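Local coordinates for protein UV damage endonuclease (Sulfolobus acidocaldarius, PDB 3TC3) that probably acts as a manganese-binding endonuclease of DNA excision repair that nicks DNA at ultraviolet-induced lesions, at residues 170-181 and 205-215. Residues are numbered along the deposited sequence; the frame is centred on the assembly and turned at random.
Sequences KEESLNRFIENF and DCLWISERTGI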
ATOM      1  N   LYS A 170      -6.903  11.848 -20.659  1.00 25.59           N
ATOM      2  CA  LYS A 170      -6.442  10.525 -20.228  1.00 23.74           C
ATOM      3  C   LYS A 170      -5.284   9.986 -21.006  1.00 23.62           C
ATOM      4  O   LYS A 170      -4.309   9.564 -20.395  1.00 20.76           O
ATOM      5  CB  LYS A 170      -7.592   9.511 -20.166  1.00 25.10           C
ATOM      6  CG  LYS A 170      -8.451   9.749 -18.923  1.00 30.92           C
ATOM      7  CD  LYS A 170      -9.645   8.798 -18.872  1.00 30.25           C
ATOM      8  CE  LYS A 170      -9.206   7.430 -18.418  1.00 24.99           C
ATOM      9  NZ  LYS A 170     -10.340   6.449 -18.498  1.00 27.27           N
ATOM     10  N   GLU A 171      -5.321   9.996 -22.344  1.00 23.74           N
ATOM     11  CA  GLU A 171      -4.221   9.384 -23.105  1.00 25.16           C
ATOM     12  C   GLU A 171      -2.880  10.081 -22.870  1.00 22.14           C
ATOM     13  O   GLU A 171      -1.888   9.381 -22.668  1.00 20.16           O
ATOM     14  CB  GLU A 171      -4.578   9.250 -24.621  1.00 31.79           C
ATOM     15  CG  GLU A 171      -4.283  10.481 -25.424  1.00 38.21           C
ATOM     16  CD  GLU A 171      -4.667  10.380 -26.928  1.00 46.88           C
ATOM     17  OE1 GLU A 171      -3.843   9.845 -27.703  1.00 46.40           O
ATOM     18  OE2 GLU A 171      -5.763  10.865 -27.332  1.00 48.43           O
ATOM     19  N   GLU A 172      -2.860  11.420 -22.831  1.00 21.60           N
ATOM     20  CA  GLU A 172      -1.616  12.188 -22.539  1.00 22.09           C
ATOM     21  C   GLU A 172      -1.124  11.847 -21.143  1.00 20.32           C
ATOM     22  O   GLU A 172       0.076  11.728 -20.915  1.00 20.39           O
ATOM     23  CB  GLU A 172      -1.844  13.690 -22.631  1.00 25.33           C
ATOM     24  CG  GLU A 172      -1.819  14.118 -24.138  1.00 29.17           C
ATOM     25  CD  GLU A 172      -1.705  15.611 -24.389  1.00 32.35           C
ATOM     26  OE1 GLU A 172      -0.952  16.295 -23.657  1.00 34.86           O
ATOM     27  OE2 GLU A 172      -2.362  16.079 -25.396  1.00 34.00           O
ATOM     28  N   SER A 173      -2.098  11.696 -20.268  1.00 18.69           N
ATOM     29  CA  SER A 173      -1.762  11.439 -18.832  1.00 16.39           C
ATOM     30  C   SER A 173      -1.187  10.054 -18.641  1.00 16.43           C
ATOM     31  O   SER A 173      -0.261   9.869 -17.801  1.00 14.71           O
ATOM     32  CB  SER A 173      -3.007  11.634 -17.957  1.00 16.02           C
ATOM     33  OG  SER A 173      -3.372  13.053 -17.849  1.00 19.14           O
ATOM     34  N   LEU A 174      -1.679   9.056 -19.401  1.00 15.90           N
ATOM     35  CA  LEU A 174      -1.066   7.707 -19.363  1.00 15.27           C
ATOM     36  C   LEU A 174       0.385   7.709 -19.923  1.00 14.58           C
ATOM     37  O   LEU A 174       1.293   7.039 -19.360  1.00 14.20           O
ATOM     38  CB  LEU A 174      -1.912   6.616 -20.157  1.00 15.58           C
ATOM     39  CG  LEU A 174      -3.299   6.469 -19.558  1.00 16.26           C
ATOM     40  CD1 LEU A 174      -4.066   5.484 -20.483  1.00 18.85           C
ATOM     41  CD2 LEU A 174      -3.226   5.883 -18.144  1.00 16.13           C
ATOM     42  N   ASN A 175       0.583   8.443 -21.040  1.00 16.72           N
ATOM     43  CA  ASN A 175       1.900   8.459 -21.605  1.00 18.59           C
ATOM     44  C   ASN A 175       2.882   9.257 -20.735  1.00 15.84           C
ATOM     45  O   ASN A 175       4.026   8.787 -20.603  1.00 16.20           O
ATOM     46  CB  ASN A 175       1.798   8.940 -23.037  1.00 23.65           C
ATOM     47  CG  ASN A 175       1.354   7.765 -23.977  1.00 27.51           C
ATOM     48  OD1 ASN A 175       1.952   6.630 -23.966  1.00 30.49           O
ATOM     49  ND2 ASN A 175       0.315   7.997 -24.721  1.00 33.74           N
ATOM     50  N   ARG A 176       2.410  10.307 -20.068  1.00 15.61           N
ATOM     51  CA  ARG A 176       3.292  11.040 -19.109  1.00 14.85           C
ATOM     52  C   ARG A 176       3.646  10.084 -17.937  1.00 12.75           C
ATOM     53  O   ARG A 176       4.804  10.066 -17.475  1.00 12.97           O
ATOM     54  CB  ARG A 176       2.655  12.272 -18.451  1.00 16.68           C
ATOM     55  CG  ARG A 176       2.452  13.439 -19.449  1.00 18.27           C
ATOM     56  CD  ARG A 176       2.206  14.776 -18.663  1.00 18.47           C
ATOM     57  NE  ARG A 176       1.194  14.649 -17.594  1.00 19.84           N
ATOM     58  CZ  ARG A 176      -0.111  14.667 -17.805  1.00 18.56           C
ATOM     59  NH1 ARG A 176      -0.610  14.879 -19.060  1.00 21.22           N
ATOM     60  NH2 ARG A 176      -0.940  14.490 -16.796  1.00 18.97           N
ATOM     61  N   PHE A 177       2.699   9.248 -17.525  1.00 12.27           N
ATOM     62  CA  PHE A 177       3.077   8.339 -16.435  1.00 11.58           C
ATOM     63  C   PHE A 177       4.204   7.416 -16.868  1.00 10.86           C
ATOM     64  O   PHE A 177       5.150   7.158 -16.136  1.00 10.25           O
ATOM     65  CB  PHE A 177       1.851   7.534 -16.032  1.00 11.60           C
ATOM     66  CG  PHE A 177       2.143   6.553 -14.917  1.00 11.11           C
ATOM     67  CD1 PHE A 177       2.737   5.283 -15.177  1.00 11.80           C
ATOM     68  CD2 PHE A 177       1.805   6.896 -13.605  1.00 12.36           C
ATOM     69  CE1 PHE A 177       3.035   4.472 -14.114  1.00 11.17           C
ATOM     70  CE2 PHE A 177       2.151   6.046 -12.532  1.00 10.48           C
ATOM     71  CZ  PHE A 177       2.731   4.795 -12.791  1.00 11.41           C
ATOM     72  N   ILE A 178       4.007   6.779 -18.023  1.00 11.68           N
ATOM     73  CA  ILE A 178       5.018   5.834 -18.561  1.00 11.79           C
ATOM     74  C   ILE A 178       6.407   6.532 -18.772  1.00 13.19           C
ATOM     75  O   ILE A 178       7.437   5.956 -18.348  1.00 12.50           O
ATOM     76  CB  ILE A 178       4.534   5.220 -19.871  1.00 12.44           C
ATOM     77  CG1 ILE A 178       3.360   4.260 -19.551  1.00 12.62           C
ATOM     78  CG2 ILE A 178       5.696   4.439 -20.551  1.00 13.82           C
ATOM     79  CD1 ILE A 178       2.661   3.694 -20.799  1.00 14.12           C
ATOM     80  N   GLU A 179       6.385   7.765 -19.317  1.00 14.07           N
ATOM     81  CA  GLU A 179       7.641   8.490 -19.537  1.00 16.56           C
ATOM     82  C   GLU A 179       8.389   8.698 -18.217  1.00 14.56           C
ATOM     83  O   GLU A 179       9.578   8.467 -18.144  1.00 16.06           O
ATOM     84  CB  GLU A 179       7.408   9.832 -20.249  1.00 19.47           C
ATOM     85  CG  GLU A 179       8.772  10.387 -20.788  1.00 26.43           C
ATOM     86  CD  GLU A 179       8.894  11.860 -21.193  1.00 36.64           C
ATOM     87  OE1 GLU A 179       7.913  12.626 -21.160  1.00 39.61           O
ATOM     88  OE2 GLU A 179      10.052  12.228 -21.531  1.00 43.97           O
ATOM     89  N   ASN A 180       7.649   9.162 -17.193  1.00 13.79           N
ATOM     90  CA  ASN A 180       8.334   9.512 -15.956  1.00 12.70           C
ATOM     91  C   ASN A 180       8.693   8.252 -15.162  1.00 12.50           C
ATOM     92  O   ASN A 180       9.718   8.211 -14.491  1.00 13.10           O
ATOM     93  CB  ASN A 180       7.404  10.394 -15.094  1.00 13.96           C
ATOM     94  CG  ASN A 180       7.219  11.830 -15.728  1.00 16.95           C
ATOM     95  OD1 ASN A 180       7.958  12.139 -16.688  1.00 22.14           O
ATOM     96  ND2 ASN A 180       6.314  12.628 -15.285  1.00 15.96           N
ATOM     97  N   PHE A 181       7.848   7.182 -15.284  1.00 11.93           N
ATOM     98  CA  PHE A 181       8.205   5.921 -14.687  1.00 11.22           C
ATOM     99  C   PHE A 181       9.589   5.412 -15.178  1.00 11.69           C
ATOM    100  O   PHE A 181      10.410   4.882 -14.432  1.00 12.10           O
ATOM    101  CB  PHE A 181       7.127   4.839 -15.007  1.00 11.02           C
ATOM    102  CG  PHE A 181       7.536   3.484 -14.590  1.00 11.29           C
ATOM    103  CD1 PHE A 181       7.466   3.070 -13.242  1.00 11.07           C
ATOM    104  CD2 PHE A 181       7.922   2.572 -15.576  1.00 12.06           C
ATOM    105  CE1 PHE A 181       7.908   1.742 -12.851  1.00 11.78           C
ATOM    106  CE2 PHE A 181       8.321   1.309 -15.201  1.00 12.20           C
ATOM    107  CZ  PHE A 181       8.290   0.851 -13.857  1.00 12.02           C
ATOM    108  N   ASP A 205      -7.357   0.971 -17.810  1.00 12.24           N
ATOM    109  CA  ASP A 205      -6.275   1.961 -18.015  1.00 13.45           C
ATOM    110  C   ASP A 205      -4.966   1.486 -17.372  1.00 12.20           C
ATOM    111  O   ASP A 205      -3.889   1.564 -17.941  1.00 12.91           O
ATOM    112  CB  ASP A 205      -6.701   3.276 -17.363  1.00 14.16           C
ATOM    113  CG  ASP A 205      -7.804   3.975 -18.119  1.00 16.66           C
ATOM    114  OD1 ASP A 205      -7.859   3.965 -19.370  1.00 19.78           O
ATOM    115  OD2 ASP A 205      -8.659   4.522 -17.439  1.00 15.78           O
ATOM    116  N   CYS A 206      -5.089   0.904 -16.176  1.00 12.58           N
ATOM    117  CA  CYS A 206      -3.883   0.352 -15.507  1.00 11.54           C
ATOM    118  C   CYS A 206      -3.289  -0.813 -16.282  1.00 11.38           C
ATOM    119  O   CYS A 206      -2.046  -0.909 -16.396  1.00 12.19           O
ATOM    120  CB  CYS A 206      -4.199  -0.095 -14.059  1.00 11.45           C
ATOM    121  SG  CYS A 206      -4.650   1.310 -12.995  1.00 12.27           S
ATOM    122  N   LEU A 207      -4.142  -1.606 -16.904  1.00 11.90           N
ATOM    123  CA  LEU A 207      -3.638  -2.759 -17.692  1.00 12.35           C
ATOM    124  C   LEU A 207      -2.882  -2.198 -18.931  1.00 12.60           C
ATOM    125  O   LEU A 207      -1.880  -2.792 -19.368  1.00 13.25           O
ATOM    126  CB  LEU A 207      -4.812  -3.610 -18.131  1.00 13.19           C
ATOM    127  CG  LEU A 207      -5.430  -4.422 -16.989  1.00 13.44           C
ATOM    128  CD1 LEU A 207      -6.680  -5.202 -17.485  1.00 15.03           C
ATOM    129  CD2 LEU A 207      -4.418  -5.393 -16.406  1.00 15.32           C
ATOM    130  N   TRP A 208      -3.338  -1.044 -19.464  1.00 12.58           N
ATOM    131  CA  TRP A 208      -2.660  -0.461 -20.660  1.00 13.28           C
ATOM    132  C   TRP A 208      -1.266  -0.059 -20.262  1.00 12.41           C
ATOM    133  O   TRP A 208      -0.292  -0.246 -21.022  1.00 13.40           O
ATOM    134  CB  TRP A 208      -3.520   0.696 -21.130  1.00 14.65           C
ATOM    135  CG  TRP A 208      -3.108   1.238 -22.477  1.00 15.79           C
ATOM    136  CD1 TRP A 208      -3.573   0.830 -23.730  1.00 15.92           C
ATOM    137  CD2 TRP A 208      -2.110   2.270 -22.746  1.00 16.48           C
ATOM    138  NE1 TRP A 208      -2.978   1.561 -24.722  1.00 17.87           N
ATOM    139  CE2 TRP A 208      -2.122   2.454 -24.211  1.00 16.06           C
ATOM    140  CE3 TRP A 208      -1.285   3.107 -21.947  1.00 17.04           C
ATOM    141  CZ2 TRP A 208      -1.250   3.371 -24.840  1.00 18.50           C
ATOM    142  CZ3 TRP A 208      -0.454   4.068 -22.616  1.00 19.13           C
ATOM    143  CH2 TRP A 208      -0.482   4.181 -24.003  1.00 18.19           C
ATOM    144  N   ILE A 209      -1.128   0.570 -19.080  1.00 12.01           N
ATOM    145  CA  ILE A 209       0.178   0.923 -18.557  1.00 12.00           C
ATOM    146  C   ILE A 209       1.020  -0.333 -18.330  1.00 11.68           C
ATOM    147  O   ILE A 209       2.188  -0.354 -18.765  1.00 10.96           O
ATOM    148  CB  ILE A 209       0.078   1.777 -17.267  1.00 12.32           C
ATOM    149  CG1 ILE A 209      -0.523   3.154 -17.571  1.00 13.36           C
ATOM    150  CG2 ILE A 209       1.495   1.826 -16.591  1.00 11.87           C
ATOM    151  CD1 ILE A 209      -0.757   3.974 -16.297  1.00 14.31           C
ATOM    152  N   SER A 210       0.470  -1.340 -17.652  1.00 11.93           N
ATOM    153  CA  SER A 210       1.242  -2.532 -17.326  1.00 12.12           C
ATOM    154  C   SER A 210       1.789  -3.193 -18.558  1.00 13.07           C
ATOM    155  O   SER A 210       2.939  -3.666 -18.541  1.00 13.83           O
ATOM    156  CB  SER A 210       0.344  -3.517 -16.553  1.00 12.49           C
ATOM    157  OG  SER A 210       1.087  -4.630 -16.079  1.00 13.76           O
ATOM    158  N   GLU A 211       0.996  -3.265 -19.648  1.00 13.61           N
ATOM    159  CA  GLU A 211       1.423  -3.967 -20.843  1.00 15.45           C
ATOM    160  C   GLU A 211       2.725  -3.363 -21.405  1.00 14.05           C
ATOM    161  O   GLU A 211       3.527  -4.097 -21.980  1.00 16.23           O
ATOM    162  CB  GLU A 211       0.305  -3.900 -21.907  1.00 18.04           C
ATOM    163  CG  GLU A 211       0.670  -4.579 -23.138  1.00 25.45           C
ATOM    164  CD  GLU A 211       0.276  -6.041 -23.062  1.00 33.32           C
ATOM    165  OE1 GLU A 211      -0.351  -6.434 -22.035  1.00 37.46           O
ATOM    166  OE2 GLU A 211       0.585  -6.783 -24.020  1.00 40.49           O
ATOM    167  N   ARG A 212       2.910  -2.065 -21.206  1.00 12.69           N
ATOM    168  CA  ARG A 212       4.071  -1.302 -21.771  1.00 12.84           C
ATOM    169  C   ARG A 212       5.178  -1.122 -20.752  1.00 12.16           C
ATOM    170  O   ARG A 212       6.234  -0.527 -21.127  1.00 13.54           O
ATOM    171  CB  ARG A 212       3.509   0.041 -22.283  1.00 13.48           C
ATOM    172  CG  ARG A 212       2.683  -0.197 -23.529  1.00 14.16           C
ATOM    173  CD  ARG A 212       1.649   0.988 -23.660  1.00 14.34           C
ATOM    174  NE  ARG A 212       0.868   0.739 -24.831  1.00 15.59           N
ATOM    175  CZ  ARG A 212      -0.120  -0.128 -24.965  1.00 15.17           C
ATOM    176  NH1 ARG A 212      -0.549  -0.844 -23.885  1.00 15.82           N
ATOM    177  NH2 ARG A 212      -0.723  -0.329 -26.152  1.00 16.98           N
ATOM    178  N   THR A 213       5.029  -1.648 -19.526  1.00 11.72           N
ATOM    179  CA  THR A 213       6.016  -1.322 -18.471  1.00 11.88           C
ATOM    180  C   THR A 213       6.391  -2.525 -17.624  1.00 12.37           C
ATOM    181  O   THR A 213       7.416  -2.411 -16.899  1.00 12.88           O
ATOM    182  CB  THR A 213       5.511  -0.275 -17.464  1.00 12.09           C
ATOM    183  OG1 THR A 213       4.243  -0.710 -16.957  1.00 11.81           O
ATOM    184  CG2 THR A 213       5.351   1.063 -18.182  1.00 11.94           C
ATOM    185  N   GLY A 214       5.511  -3.522 -17.540  1.00 12.53           N
ATOM    186  CA  GLY A 214       5.719  -4.621 -16.595  1.00 13.38           C
ATOM    187  C   GLY A 214       5.289  -4.274 -15.170  1.00 12.46           C
ATOM    188  O   GLY A 214       5.508  -5.113 -14.234  1.00 12.80           O
ATOM    189  N   ILE A 215       4.675  -3.116 -14.942  1.00 11.66           N
ATOM    190  CA  ILE A 215       4.178  -2.735 -13.572  1.00 11.21           C
ATOM    191  C   ILE A 215       2.977  -3.597 -13.154  1.00 11.71           C
ATOM    192  O   ILE A 215       1.998  -3.555 -13.824  1.00 12.84           O
ATOM    193  CB  ILE A 215       3.774  -1.266 -13.549  1.00 10.31           C
ATOM    194  CG1 ILE A 215       5.029  -0.392 -13.826  1.00 11.36           C
ATOM    195  CG2 ILE A 215       3.311  -0.892 -12.147  1.00 11.23           C
ATOM    196  CD1 ILE A 215       4.594   1.033 -14.117  1.00 13.09           C
TER
HETATM  197  O   HOH W   1     -10.199   4.147 -20.617  1.00 30.90           O
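I178 and I209 mark where helix 170-181 and helix 205-213 pack; the axes of these short segments approach to 10.5 Å and cross at -36°. I178 is a knob in a hole formed by W208, I209, R212 and T213, its CD1 lying 3.6 Å from W208 CZ3. Deeper in, I209 CD1 meets L174 CD2 at 3.6 Å and also touches the F177 ring, whose edge is met in plane by I215 CD1. That same methyl sits over the centre of the F181 ring, 3.5 Å from its centroid, a CH-pi contact; with CG anti to the backbone N (chi1 172°), F181 lays a face on I215. Replacing F181 by an alanine is likely to leave I215 CD1 with only the F177 edge beside it and open a gap next to T213. The other side is open to solvent and mixed in character: N175 OD1 meets the edge of W208, while the R212 guanidinium lies over a face of that indole. At the far end K170 NZ makes a salt bridge to D205 OD2 at 2.8 Å, on its syn side, and a water links NZ to D205 OD1. Both helices belong to the outer layer of the TIM barrel; F177, I209 and F181 rest on strand 192-195, which lies between the two helices in sequence.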